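Hypothetical protein DR0819 (Deinococcus radiodurans, PDB 1W3S) is probably the DNA repair protein RecO, a zinc-binding protein thought to act in RecF-pathway recombination. Local coordinates at residues D100-E105 against G142-I147; V132-S137 against A213-L218; M136-L141 against D188-A193; G168-C173 against E219-V224. All coordinates share one frame; numbering follows the deposited sequence.

Contact 1 of 4, residues D100-E105 against G142-I147; sequences DALFQE and GLAGVI
Phe-103 and Ala-144 face each other with their CA atoms 6.1 Å apart, each close to the point where its chain departs from helical geometry, at Leu-102 after helix 86-101 and at Gly-145 after helix 129-143. Ala-144 CB touches two larger side chains at once, from directions about at right angles. It lies 3.6 Å from Leu-102 CG, with CD2 of that leucine equally near, and 3.5 Å from Phe-103 CE2. The phenyl ring leans obliquely on this methyl with its CE2-CZ side. At the ring edge, close to the ring plane, Leu-143 O stands 4.0 Å from Phe-103 CE2. Ala-144 is presented by a Schellman motif: Gly-145 has a positive phi of 69°, its N bonds to Gly-142 O at 3.0 Å, and Val-146 N probably bonds to Leu-141 O. The contact thus joins the C-terminal ends of two helices in the helical part of RecO. Leu-102 turns CG anti to its own N (chi1 -152°), and its CD1 comes 4.2 Å from Val-146 CG2 where the two side chains run antiparallel alongside one another. Phe-108 meets Phe-103 edge-to-face, while Asp-100 forms salt bridges with Arg-14 and Lys-33 of the strand-rich N-terminal part.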
loop_
_atom_site.group_PDB
_atom_site.type_symbol
_atom_site.label_atom_id
_atom_site.label_comp_id
_atom_site.label_asym_id
_atom_site.label_seq_id
_atom_site.Cartn_x
_atom_site.Cartn_y
_atom_site.Cartn_z
ATOM N N ASP A 100 -2.022 -4.716 2.570
ATOM C CA ASP A 100 -2.792 -5.837 3.094
ATOM C C ASP A 100 -4.233 -5.818 2.597
ATOM O O ASP A 100 -4.755 -6.849 2.186
ATOM C CB ASP A 100 -2.765 -5.835 4.616
ATOM C CG ASP A 100 -3.158 -7.173 5.213
ATOM O OD1 ASP A 100 -2.839 -8.232 4.631
ATOM O OD2 ASP A 100 -3.787 -7.259 6.283
ATOM N N ALA A 101 -4.856 -4.640 2.616
ATOM C CA ALA A 101 -6.269 -4.464 2.245
ATOM C C ALA A 101 -6.482 -4.585 0.746
ATOM O O ALA A 101 -7.379 -5.298 0.288
ATOM C CB ALA A 101 -6.762 -3.118 2.719
ATOM N N LEU A 102 -5.667 -3.853 -0.009
ATOM C CA LEU A 102 -5.539 -4.046 -1.454
ATOM C C LEU A 102 -4.903 -5.411 -1.582
ATOM O O LEU A 102 -4.394 -5.924 -0.600
ATOM C CB LEU A 102 -4.624 -2.969 -2.053
ATOM C CG LEU A 102 -4.825 -2.547 -3.508
ATOM C CD1 LEU A 102 -6.165 -1.862 -3.687
ATOM C CD2 LEU A 102 -3.705 -1.621 -3.938
ATOM N N PHE A 103 -4.925 -6.017 -2.759
ATOM C CA PHE A 103 -4.310 -7.341 -2.939
ATOM C C PHE A 103 -4.787 -8.379 -1.920
ATOM O O PHE A 103 -4.258 -8.446 -0.788
ATOM C CB PHE A 103 -2.782 -7.281 -2.805
ATOM C CG PHE A 103 -2.120 -6.294 -3.713
ATOM C CD1 PHE A 103 -1.403 -5.225 -3.189
ATOM C CD2 PHE A 103 -2.189 -6.445 -5.089
ATOM C CE1 PHE A 103 -0.775 -4.320 -4.022
ATOM C CE2 PHE A 103 -1.568 -5.536 -5.929
ATOM C CZ PHE A 103 -0.861 -4.471 -5.395
ATOM N N GLN A 104 -5.737 -9.226 -2.306
ATOM C CA GLN A 104 -5.978 -10.407 -1.482
ATOM C C GLN A 104 -5.358 -11.696 -2.052
ATOM O O GLN A 104 -6.037 -12.689 -2.322
ATOM C CB GLN A 104 -7.440 -10.486 -1.027
ATOM C CG GLN A 104 -7.763 -9.248 -0.140
ATOM C CD GLN A 104 -8.343 -9.612 1.221
ATOM O OE1 GLN A 104 -9.168 -10.524 1.327
ATOM N NE2 GLN A 104 -7.913 -8.896 2.271
ATOM N N GLU A 105 -4.045 -11.572 -2.304
ATOM C CA GLU A 105 -3.005 -12.625 -2.127
ATOM C C GLU A 105 -2.865 -13.733 -3.186
ATOM O O GLU A 105 -3.843 -14.408 -3.566
ATOM C CB GLU A 105 -3.055 -13.219 -0.706
ATOM C CG GLU A 105 -4.129 -14.251 -0.394
ATOM C CD GLU A 105 -4.453 -14.264 1.090
ATOM O OE1 GLU A 105 -5.507 -13.698 1.477
ATOM O OE2 GLU A 105 -3.629 -14.800 1.876
ATOM N N GLY A 142 -2.779 0.880 -9.277
ATOM C CA GLY A 142 -2.574 0.415 -10.650
ATOM C C GLY A 142 -2.250 -1.068 -10.808
ATOM O O GLY A 142 -2.891 -1.768 -11.599
ATOM N N LEU A 143 -1.254 -1.548 -10.062
ATOM C CA LEU A 143 -0.826 -2.957 -10.139
ATOM C C LEU A 143 -1.854 -3.931 -9.569
ATOM O O LEU A 143 -1.817 -5.124 -9.879
ATOM C CB LEU A 143 0.496 -3.173 -9.398
ATOM C CG LEU A 143 1.741 -2.477 -9.934
ATOM C CD1 LEU A 143 2.967 -2.997 -9.189
ATOM C CD2 LEU A 143 1.893 -2.675 -11.447
ATOM N N ALA A 144 -2.746 -3.425 -8.718
ATOM C CA ALA A 144 -3.855 -4.225 -8.189
ATOM C C ALA A 144 -4.980 -4.345 -9.207
ATOM O O ALA A 144 -5.887 -5.154 -9.019
ATOM C CB ALA A 144 -4.391 -3.618 -6.885
ATOM N N GLY A 145 -4.919 -3.544 -10.273
ATOM C CA GLY A 145 -6.001 -3.457 -11.244
ATOM C C GLY A 145 -7.233 -2.781 -10.665
ATOM O O GLY A 145 -8.354 -3.126 -11.030
ATOM N N VAL A 146 -7.018 -1.833 -9.747
ATOM C CA VAL A 146 -8.081 -0.981 -9.201
ATOM C C VAL A 146 -7.733 0.456 -9.601
ATOM O O VAL A 146 -7.397 1.306 -8.770
ATOM C CB VAL A 146 -8.225 -1.129 -7.665
ATOM C CG1 VAL A 146 -9.514 -0.489 -7.188
ATOM C CG2 VAL A 146 -8.200 -2.602 -7.259
ATOM N N ILE A 147 -7.805 0.695 -10.907
ATOM C CA ILE A 147 -7.362 1.939 -11.519
ATOM C C ILE A 147 -8.535 2.910 -11.630
ATOM O O ILE A 147 -9.545 2.565 -12.231
ATOM C CB ILE A 147 -6.805 1.636 -12.933
ATOM C CG1 ILE A 147 -5.554 0.755 -12.843
ATOM C CG2 ILE A 147 -6.499 2.932 -13.710
ATOM C CD1 ILE A 147 -5.376 -0.169 -14.036
#

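Contact 2 of 4, residues V132-S137 against A213-L218; sequences VALVMS and ALWRAL
Ala-133 O is gripped by two donors from Ser-137, the backbone N at 2.9 Å and OG at 2.8 Å, which reach it from opposite faces of its carbonyl plane. The hydroxyl stands well out of that plane, away from the lone-pair positions, and this bond back into its own helix satisfies OG inside a buried interface. The setting is a helix-helix packing of helix 129-143 on helix 211-225: the segments run in the same general direction, their axes 35° apart and 11.3 Å distant at closest approach. That separation is filled by interleaved large side chains. Leu-134 lies across one face of the Trp-215 indole and makes a CH-pi contact, its CD2 3.5 Å from the centroid of the six-membered ring and only 4° off the normal. Its CG also overlies the ring, nearest to CZ2. Ala-133 CB meets the same ring differently, at the edge and in plane, 3.9 Å from Trp-215 CH2. The indole is further fixed by NE1, which hydrogen-bonds to Glu-130 OE1, while Leu-94 of helix 86-101 also packs on Trp-215. On its other branch, Leu-134 crosses Leu-214 at about a right angle, CD1 to CD1 4.0 Å. One turn along, the first torsion of Leu-218 (chi1 -176°) extends the side chain away from its own N and brings its CD2 to 3.7 Å from Ser-137 CB.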
loop_
_atom_site.group_PDB
_atom_site.type_symbol
_atom_site.label_atom_id
_atom_site.label_comp_id
_atom_site.label_asym_id
_atom_site.label_seq_id
_atom_site.Cartn_x
_atom_site.Cartn_y
_atom_site.Cartn_z
ATOM N N VAL A 132 5.936 10.387 -0.783
ATOM C CA VAL A 132 6.198 8.994 -1.183
ATOM C C VAL A 132 4.966 8.125 -0.909
ATOM O O VAL A 132 4.612 7.298 -1.717
ATOM C CB VAL A 132 7.446 8.398 -0.464
ATOM C CG1 VAL A 132 7.624 6.906 -0.803
ATOM C CG2 VAL A 132 8.719 9.169 -0.822
ATOM N N ALA A 133 4.304 8.321 0.222
ATOM C CA ALA A 133 3.112 7.538 0.546
ATOM C C ALA A 133 2.069 7.672 -0.539
ATOM O O ALA A 133 1.543 6.676 -1.028
ATOM C CB ALA A 133 2.520 7.960 1.903
ATOM N N LEU A 134 1.783 8.911 -0.914
ATOM C CA LEU A 134 0.756 9.209 -1.909
ATOM C C LEU A 134 1.080 8.642 -3.269
ATOM O O LEU A 134 0.244 7.978 -3.880
ATOM C CB LEU A 134 0.555 10.725 -2.055
ATOM C CG LEU A 134 -0.410 11.364 -1.072
ATOM C CD1 LEU A 134 -0.354 12.876 -1.193
ATOM C CD2 LEU A 134 -1.829 10.842 -1.301
ATOM N N VAL A 135 2.278 8.932 -3.757
ATOM C CA VAL A 135 2.673 8.442 -5.065
ATOM C C VAL A 135 2.519 6.934 -5.111
ATOM O O VAL A 135 1.883 6.401 -6.022
ATOM C CB VAL A 135 4.114 8.839 -5.441
ATOM C CG1 VAL A 135 4.602 8.055 -6.663
ATOM C CG2 VAL A 135 4.187 10.332 -5.718
ATOM N N MET A 136 3.079 6.262 -4.108
ATOM C CA MET A 136 3.086 4.795 -4.059
ATOM C C MET A 136 1.709 4.173 -3.878
ATOM O O MET A 136 1.482 3.078 -4.353
ATOM C CB MET A 136 4.031 4.312 -2.956
ATOM C CG MET A 136 5.491 4.711 -3.209
ATOM S SD MET A 136 6.089 4.208 -4.833
ATOM C CE MET A 136 7.736 3.608 -4.428
ATOM N N SER A 137 0.795 4.852 -3.201
ATOM C CA SER A 137 -0.562 4.333 -3.061
ATOM C C SER A 137 -1.289 4.311 -4.409
ATOM O O SER A 137 -1.986 3.355 -4.714
ATOM C CB SER A 137 -1.363 5.166 -2.061
ATOM O OG SER A 137 -0.768 5.176 -0.779
ATOM N N ALA A 213 -6.777 17.214 -0.253
ATOM C CA ALA A 213 -7.706 16.813 -1.312
ATOM C C ALA A 213 -7.323 15.510 -2.021
ATOM O O ALA A 213 -8.201 14.764 -2.452
ATOM C CB ALA A 213 -7.836 17.939 -2.345
ATOM N N LEU A 214 -6.026 15.254 -2.178
ATOM C CA LEU A 214 -5.562 13.978 -2.735
ATOM C C LEU A 214 -5.893 12.812 -1.802
ATOM O O LEU A 214 -6.373 11.782 -2.264
ATOM C CB LEU A 214 -4.061 14.011 -3.017
ATOM C CG LEU A 214 -3.563 14.955 -4.120
ATOM C CD1 LEU A 214 -2.037 14.958 -4.192
ATOM C CD2 LEU A 214 -4.160 14.575 -5.471
ATOM N N TRP A 215 -5.651 12.982 -0.501
ATOM C CA TRP A 215 -6.002 11.963 0.499
ATOM C C TRP A 215 -7.490 11.684 0.552
ATOM O O TRP A 215 -7.906 10.539 0.765
ATOM C CB TRP A 215 -5.553 12.370 1.911
ATOM C CG TRP A 215 -4.091 12.288 2.110
ATOM C CD1 TRP A 215 -3.249 13.325 2.341
ATOM C CD2 TRP A 215 -3.277 11.113 2.052
ATOM N NE1 TRP A 215 -1.955 12.875 2.443
ATOM C CE2 TRP A 215 -1.940 11.517 2.271
ATOM C CE3 TRP A 215 -3.537 9.749 1.847
ATOM C CZ2 TRP A 215 -0.873 10.608 2.301
ATOM C CZ3 TRP A 215 -2.476 8.851 1.873
ATOM C CH2 TRP A 215 -1.165 9.286 2.090
ATOM N N ARG A 216 -8.286 12.736 0.384
ATOM C CA ARG A 216 -9.743 12.620 0.421
ATOM C C ARG A 216 -10.290 11.848 -0.783
ATOM O O ARG A 216 -11.145 10.984 -0.631
ATOM C CB ARG A 216 -10.392 14.013 0.557
ATOM C CG ARG A 216 -10.296 14.584 1.988
ATOM C CD ARG A 216 -11.344 15.646 2.329
ATOM N NE ARG A 216 -10.763 16.969 2.580
ATOM C CZ ARG A 216 -10.494 17.886 1.648
ATOM N NH1 ARG A 216 -10.736 17.655 0.359
ATOM N NH2 ARG A 216 -9.969 19.052 2.013
ATOM N N ALA A 217 -9.784 12.149 -1.969
ATOM C CA ALA A 217 -10.107 11.370 -3.168
ATOM C C ALA A 217 -9.676 9.908 -3.025
ATOM O O ALA A 217 -10.437 9.003 -3.358
ATOM C CB ALA A 217 -9.448 11.995 -4.398
ATOM N N LEU A 218 -8.452 9.696 -2.527
ATOM C CA LEU A 218 -7.898 8.352 -2.313
ATOM C C LEU A 218 -8.728 7.526 -1.343
ATOM O O LEU A 218 -9.057 6.382 -1.639
ATOM C CB LEU A 218 -6.462 8.435 -1.791
ATOM C CG LEU A 218 -5.694 7.118 -1.610
ATOM C CD1 LEU A 218 -5.769 6.231 -2.856
ATOM C CD2 LEU A 218 -4.240 7.413 -1.258
#

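Contact 3 of 4, residues M136-L141 against D188-A193; sequences MSYKLL and DFLRHA
The rings of Tyr-138 and Phe-189 form a T-shaped pair: their planes stand at 79°, their centroids are 5.3 Å apart, and the edge of the phenylalanine points at the face of the tyrosine. The closest atoms are Phe-189 CZ and Tyr-138 CD2, 3.7 Å apart, with CE2 of the phenylalanine over the tyrosine face beside it. A chi1 of 166° sets the Phe-189 ring beside its own carbonyl carbon, swinging it out from its helix toward helix 129-143. Ala-193 CB fits into the angle between the two side chains. It rests over one face of the Phe-189 ring, toward the rim, and also touches the tyrosine at its root, 3.8 Å from Tyr-138 CB. At the far end of the tyrosine, Leu-190 CD1 comes within 3.6 Å of Tyr-138 OH, approaching the ring obliquely. The hydroxyl makes a weak hydrogen bond to Leu-214 O of helix 211-225, so Tyr-138 bridges toward a third helix. Replacing Tyr-138 with an alanine would probably leave the Phe-189 edge without an opposing face, open a gap beside Leu-190 CD1 and lose the link to Leu-214. Alongside, the bent Lys-139 chain lays its CD 3.6 Å from Ala-193 O. With four of the five touching residues buried, this is aromatic core packing, joining the C-terminal part of helix 184-192 to helix 129-143.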
loop_
_atom_site.group_PDB
_atom_site.type_symbol
_atom_site.label_atom_id
_atom_site.label_comp_id
_atom_site.label_asym_id
_atom_site.label_seq_id
_atom_site.Cartn_x
_atom_site.Cartn_y
_atom_site.Cartn_z
ATOM N N MET A 136 3.079 6.262 -4.108
ATOM C CA MET A 136 3.086 4.795 -4.059
ATOM C C MET A 136 1.709 4.173 -3.878
ATOM O O MET A 136 1.482 3.078 -4.353
ATOM C CB MET A 136 4.031 4.312 -2.956
ATOM C CG MET A 136 5.491 4.711 -3.209
ATOM S SD MET A 136 6.089 4.208 -4.833
ATOM C CE MET A 136 7.736 3.608 -4.428
ATOM N N SER A 137 0.795 4.852 -3.201
ATOM C CA SER A 137 -0.562 4.333 -3.061
ATOM C C SER A 137 -1.289 4.311 -4.409
ATOM O O SER A 137 -1.986 3.355 -4.714
ATOM C CB SER A 137 -1.363 5.166 -2.061
ATOM O OG SER A 137 -0.768 5.176 -0.779
ATOM N N TYR A 138 -1.136 5.362 -5.216
ATOM C CA TYR A 138 -1.739 5.386 -6.565
ATOM C C TYR A 138 -1.049 4.415 -7.504
ATOM O O TYR A 138 -1.691 3.847 -8.388
ATOM C CB TYR A 138 -1.759 6.804 -7.165
ATOM C CG TYR A 138 -2.916 7.622 -6.617
ATOM C CD1 TYR A 138 -4.154 7.624 -7.254
ATOM C CD2 TYR A 138 -2.787 8.351 -5.427
ATOM C CE1 TYR A 138 -5.225 8.340 -6.740
ATOM C CE2 TYR A 138 -3.853 9.064 -4.904
ATOM C CZ TYR A 138 -5.071 9.051 -5.564
ATOM O OH TYR A 138 -6.130 9.761 -5.058
ATOM N N LYS A 139 0.252 4.204 -7.312
ATOM C CA LYS A 139 0.983 3.249 -8.130
ATOM C C LYS A 139 0.611 1.805 -7.745
ATOM O O LYS A 139 0.473 0.939 -8.604
ATOM C CB LYS A 139 2.489 3.501 -8.027
ATOM C CG LYS A 139 3.250 3.179 -9.313
ATOM C CD LYS A 139 3.205 4.315 -10.354
ATOM C CE LYS A 139 3.476 3.778 -11.774
ATOM N NZ LYS A 139 4.914 3.395 -12.005
ATOM N N LEU A 140 0.415 1.557 -6.453
ATOM C CA LEU A 140 -0.084 0.259 -5.982
ATOM C C LEU A 140 -1.505 -0.034 -6.476
ATOM O O LEU A 140 -1.795 -1.160 -6.883
ATOM C CB LEU A 140 -0.024 0.168 -4.451
ATOM C CG LEU A 140 1.078 -0.655 -3.728
ATOM C CD1 LEU A 140 2.061 -1.396 -4.636
ATOM C CD2 LEU A 140 1.831 0.214 -2.748
ATOM N N LEU A 141 -2.380 0.972 -6.440
ATOM C CA LEU A 141 -3.724 0.858 -7.022
ATOM C C LEU A 141 -3.682 0.333 -8.463
ATOM O O LEU A 141 -4.453 -0.560 -8.819
ATOM C CB LEU A 141 -4.446 2.210 -6.984
ATOM C CG LEU A 141 -5.557 2.525 -5.955
ATOM C CD1 LEU A 141 -5.749 1.481 -4.861
ATOM C CD2 LEU A 141 -5.333 3.899 -5.350
ATOM N N ASP A 188 -3.387 17.239 -12.461
ATOM C CA ASP A 188 -2.313 16.656 -13.248
ATOM C C ASP A 188 -1.876 15.322 -12.668
ATOM O O ASP A 188 -1.636 14.346 -13.398
ATOM C CB ASP A 188 -1.120 17.613 -13.272
ATOM C CG ASP A 188 0.139 16.944 -13.764
ATOM O OD1 ASP A 188 1.053 16.760 -12.928
ATOM O OD2 ASP A 188 0.284 16.528 -14.942
ATOM N N PHE A 189 -1.750 15.310 -11.345
ATOM C CA PHE A 189 -1.327 14.137 -10.613
ATOM C C PHE A 189 -2.424 13.070 -10.643
ATOM O O PHE A 189 -2.163 11.909 -10.969
ATOM C CB PHE A 189 -0.972 14.519 -9.169
ATOM C CG PHE A 189 -0.840 13.343 -8.257
ATOM C CD1 PHE A 189 0.341 12.604 -8.220
ATOM C CD2 PHE A 189 -1.899 12.954 -7.451
ATOM C CE1 PHE A 189 0.462 11.502 -7.384
ATOM C CE2 PHE A 189 -1.784 11.850 -6.613
ATOM C CZ PHE A 189 -0.603 11.123 -6.577
ATOM N N LEU A 190 -3.648 13.469 -10.304
ATOM C CA LEU A 190 -4.801 12.562 -10.358
ATOM C C LEU A 190 -4.928 11.870 -11.710
ATOM O O LEU A 190 -5.307 10.707 -11.779
ATOM C CB LEU A 190 -6.103 13.309 -10.033
ATOM C CG LEU A 190 -6.861 13.033 -8.721
ATOM C CD1 LEU A 190 -6.076 12.263 -7.649
ATOM C CD2 LEU A 190 -7.399 14.354 -8.140
ATOM N N ARG A 191 -4.597 12.593 -12.777
ATOM C CA ARG A 191 -4.639 12.058 -14.133
ATOM C C ARG A 191 -3.512 11.070 -14.443
ATOM O O ARG A 191 -3.744 10.060 -15.116
ATOM C CB ARG A 191 -4.591 13.206 -15.155
ATOM C CG ARG A 191 -5.902 13.941 -15.335
ATOM C CD ARG A 191 -5.820 15.132 -16.273
ATOM N NE ARG A 191 -7.150 15.683 -16.559
ATOM C CZ ARG A 191 -7.386 16.832 -17.209
ATOM N NH1 ARG A 191 -6.382 17.581 -17.651
ATOM N NH2 ARG A 191 -8.641 17.238 -17.408
ATOM N N HIS A 192 -2.296 11.362 -13.971
ATOM C CA HIS A 192 -1.093 10.650 -14.445
ATOM C C HIS A 192 -0.291 9.864 -13.403
ATOM O O HIS A 192 0.613 9.118 -13.762
ATOM C CB HIS A 192 -0.176 11.652 -15.152
ATOM C CG HIS A 192 -0.851 12.398 -16.260
ATOM N ND1 HIS A 192 -1.389 13.656 -16.087
ATOM C CD2 HIS A 192 -1.097 12.055 -17.547
ATOM C CE1 HIS A 192 -1.926 14.062 -17.225
ATOM N NE2 HIS A 192 -1.764 13.109 -18.126
ATOM N N ALA A 193 -0.628 10.023 -12.127
ATOM C CA ALA A 193 0.006 9.268 -11.035
ATOM C C ALA A 193 0.143 7.763 -11.304
ATOM O O ALA A 193 1.218 7.184 -11.107
ATOM C CB ALA A 193 -0.777 9.472 -9.739
#

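Contact 4 of 4, residues G168-C173 against E219-V224; sequences GGQLLC and EKFVTV. With ZN (zinc ion), chain C.
Gly-168 O meets Phe-221 CA through a CA-H...O contact of 3.4 Å, with an angle of 141° at the hydrogen. Beside it Gly-169, at a positive phi and with no side chain in the way, brings its CA to 3.6 Å from Lys-220 CB. Gln-170 completes the first shell: its CG lies at the edge of the Phe-221 ring, in plane, 3.9 Å from CD1, while its amide stands almost perpendicular to that ring (89°). With chi1 at 180° the Phe-221 ring is carried opposite its backbone N, beside its carbonyl carbon, and so reaches the loop. Cutting Phe-221 back to an alanine is likely to leave Gln-170 CG without the ring edge it packs on and to open a gap between loop and helix. The loop leads into a four-cysteine zinc site of paired CxxC motifs, as in zinc ribbons: Cys-173 SG binds the zinc ion at 2.5 Å, together with Cys-153, Cys-156 and Cys-176. Further out, Gln-170 is held at both ends, N to Asp-165 OD2 and OE1 to Gln-149 N. On the helix side, Thr-223 OG1 donates to Glu-219 O at 2.8 Å, well above the carbonyl plane, and Glu-219 itself pairs with Arg-233.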
loop_
_atom_site.group_PDB
_atom_site.type_symbol
_atom_site.label_atom_id
_atom_site.label_comp_id
_atom_site.label_asym_id
_atom_site.label_seq_id
_atom_site.Cartn_x
_atom_site.Cartn_y
_atom_site.Cartn_z
ATOM N N GLY A 168 -17.570 8.806 -5.374
ATOM C CA GLY A 168 -16.718 7.735 -5.896
ATOM C C GLY A 168 -15.221 7.967 -5.775
ATOM O O GLY A 168 -14.437 7.046 -5.962
ATOM N N GLY A 169 -14.818 9.198 -5.488
ATOM C CA GLY A 169 -13.404 9.534 -5.396
ATOM C C GLY A 169 -12.693 9.630 -6.732
ATOM O O GLY A 169 -11.465 9.661 -6.773
ATOM N N GLN A 170 -13.449 9.689 -7.827
ATOM C CA GLN A 170 -12.863 9.818 -9.159
ATOM C C GLN A 170 -12.930 11.273 -9.657
ATOM O O GLN A 170 -12.499 12.191 -8.952
ATOM C CB GLN A 170 -13.541 8.831 -10.114
ATOM C CG GLN A 170 -13.627 7.429 -9.535
ATOM C CD GLN A 170 -13.867 6.349 -10.577
ATOM O OE1 GLN A 170 -13.268 6.366 -11.657
ATOM N NE2 GLN A 170 -14.731 5.395 -10.245
ATOM N N LEU A 171 -13.464 11.484 -10.858
ATOM C CA LEU A 171 -13.550 12.817 -11.448
ATOM C C LEU A 171 -14.893 13.030 -12.143
ATOM O O LEU A 171 -15.345 12.161 -12.888
ATOM C CB LEU A 171 -12.434 12.996 -12.477
ATOM C CG LEU A 171 -10.988 13.058 -11.988
ATOM C CD1 LEU A 171 -10.068 13.204 -13.198
ATOM C CD2 LEU A 171 -10.761 14.203 -10.982
ATOM N N LEU A 172 -15.520 14.182 -11.894
ATOM C CA LEU A 172 -16.764 14.574 -12.574
ATOM C C LEU A 172 -16.517 15.740 -13.522
ATOM O O LEU A 172 -15.652 16.566 -13.273
ATOM C CB LEU A 172 -17.830 14.965 -11.551
ATOM C CG LEU A 172 -18.327 13.824 -10.658
ATOM C CD1 LEU A 172 -19.146 14.371 -9.489
ATOM C CD2 LEU A 172 -19.138 12.796 -11.467
ATOM N N CYS A 173 -17.264 15.798 -14.620
ATOM C CA CYS A 173 -17.206 16.957 -15.519
ATOM C C CYS A 173 -18.002 18.118 -14.919
ATOM O O CYS A 173 -18.762 17.939 -13.965
ATOM C CB CYS A 173 -17.748 16.614 -16.906
ATOM S SG CYS A 173 -19.541 16.427 -16.942
ATOM N N GLU A 219 -9.047 8.094 -0.182
ATOM C CA GLU A 219 -9.920 7.416 0.775
ATOM C C GLU A 219 -11.189 6.945 0.108
ATOM O O GLU A 219 -11.490 5.750 0.127
ATOM C CB GLU A 219 -10.318 8.327 1.929
ATOM C CG GLU A 219 -9.534 8.102 3.201
ATOM C CD GLU A 219 -10.396 8.246 4.436
ATOM O OE1 GLU A 219 -11.279 7.396 4.639
ATOM O OE2 GLU A 219 -10.171 9.194 5.213
ATOM N N LYS A 220 -11.926 7.893 -0.479
ATOM C CA LYS A 220 -13.228 7.619 -1.106
ATOM C C LYS A 220 -13.146 6.486 -2.100
ATOM O O LYS A 220 -13.923 5.535 -2.039
ATOM C CB LYS A 220 -13.791 8.861 -1.831
ATOM C CG LYS A 220 -14.863 9.615 -1.052
ATOM C CD LYS A 220 -16.102 8.742 -0.775
ATOM C CE LYS A 220 -16.709 9.060 0.594
ATOM N NZ LYS A 220 -17.746 8.058 0.998
ATOM N N PHE A 221 -12.193 6.608 -3.015
ATOM C CA PHE A 221 -12.015 5.646 -4.084
ATOM C C PHE A 221 -11.757 4.237 -3.559
ATOM O O PHE A 221 -12.260 3.269 -4.114
ATOM C CB PHE A 221 -10.871 6.082 -4.997
ATOM C CG PHE A 221 -10.615 5.136 -6.121
ATOM C CD1 PHE A 221 -11.347 5.224 -7.293
ATOM C CD2 PHE A 221 -9.654 4.134 -5.997
ATOM C CE1 PHE A 221 -11.116 4.339 -8.345
ATOM C CE2 PHE A 221 -9.414 3.248 -7.033
ATOM C CZ PHE A 221 -10.147 3.348 -8.215
ATOM N N VAL A 222 -10.971 4.123 -2.498
ATOM C CA VAL A 222 -10.635 2.814 -1.941
ATOM C C VAL A 222 -11.801 2.267 -1.102
ATOM O O VAL A 222 -12.123 1.077 -1.186
ATOM C CB VAL A 222 -9.326 2.872 -1.112
ATOM C CG1 VAL A 222 -9.033 1.530 -0.460
ATOM C CG2 VAL A 222 -8.163 3.281 -1.997
ATOM N N THR A 223 -12.431 3.141 -0.312
ATOM C CA THR A 223 -13.621 2.779 0.454
ATOM C C THR A 223 -14.713 2.208 -0.460
ATOM O O THR A 223 -15.547 1.404 -0.034
ATOM C CB THR A 223 -14.178 4.017 1.208
ATOM O OG1 THR A 223 -13.173 4.578 2.058
ATOM C CG2 THR A 223 -15.305 3.627 2.178
ATOM N N VAL A 224 -14.709 2.634 -1.716
ATOM C CA VAL A 224 -15.745 2.247 -2.658
ATOM C C VAL A 224 -15.364 0.982 -3.436
ATOM O O VAL A 224 -16.227 0.156 -3.742
ATOM C CB VAL A 224 -16.071 3.441 -3.598
ATOM C CG1 VAL A 224 -16.844 3.000 -4.834
ATOM C CG2 VAL A 224 -16.847 4.508 -2.815
HETATM ZN ZN ZN C . -20.461 14.171 -16.565
#

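In the fold
Helix 129-143 is common to contacts 1, 2 and 3. Contacts 2 and 3 lie closest together, their centres 8 Å apart and sharing Met-136 and Ser-137; Leu-214 CD2 of contact 2 packs 3.4 Å from Phe-189 CD2 of contact 3. Contact 1 lies 13 Å from contact 3 between centres and joins it where Leu-102 CD1 approaches Leu-141 CD1 to 3.6 Å. Phe-221 ties contact 4 to two others, its CE2 standing 3.3 Å from Val-146 O of contact 1 and 4.1 Å from Leu-141 CG of contact 3. Contact 4 alone includes a zinc ligand, Cys-173, whereas contacts 1 to 3 lie away from the metal site.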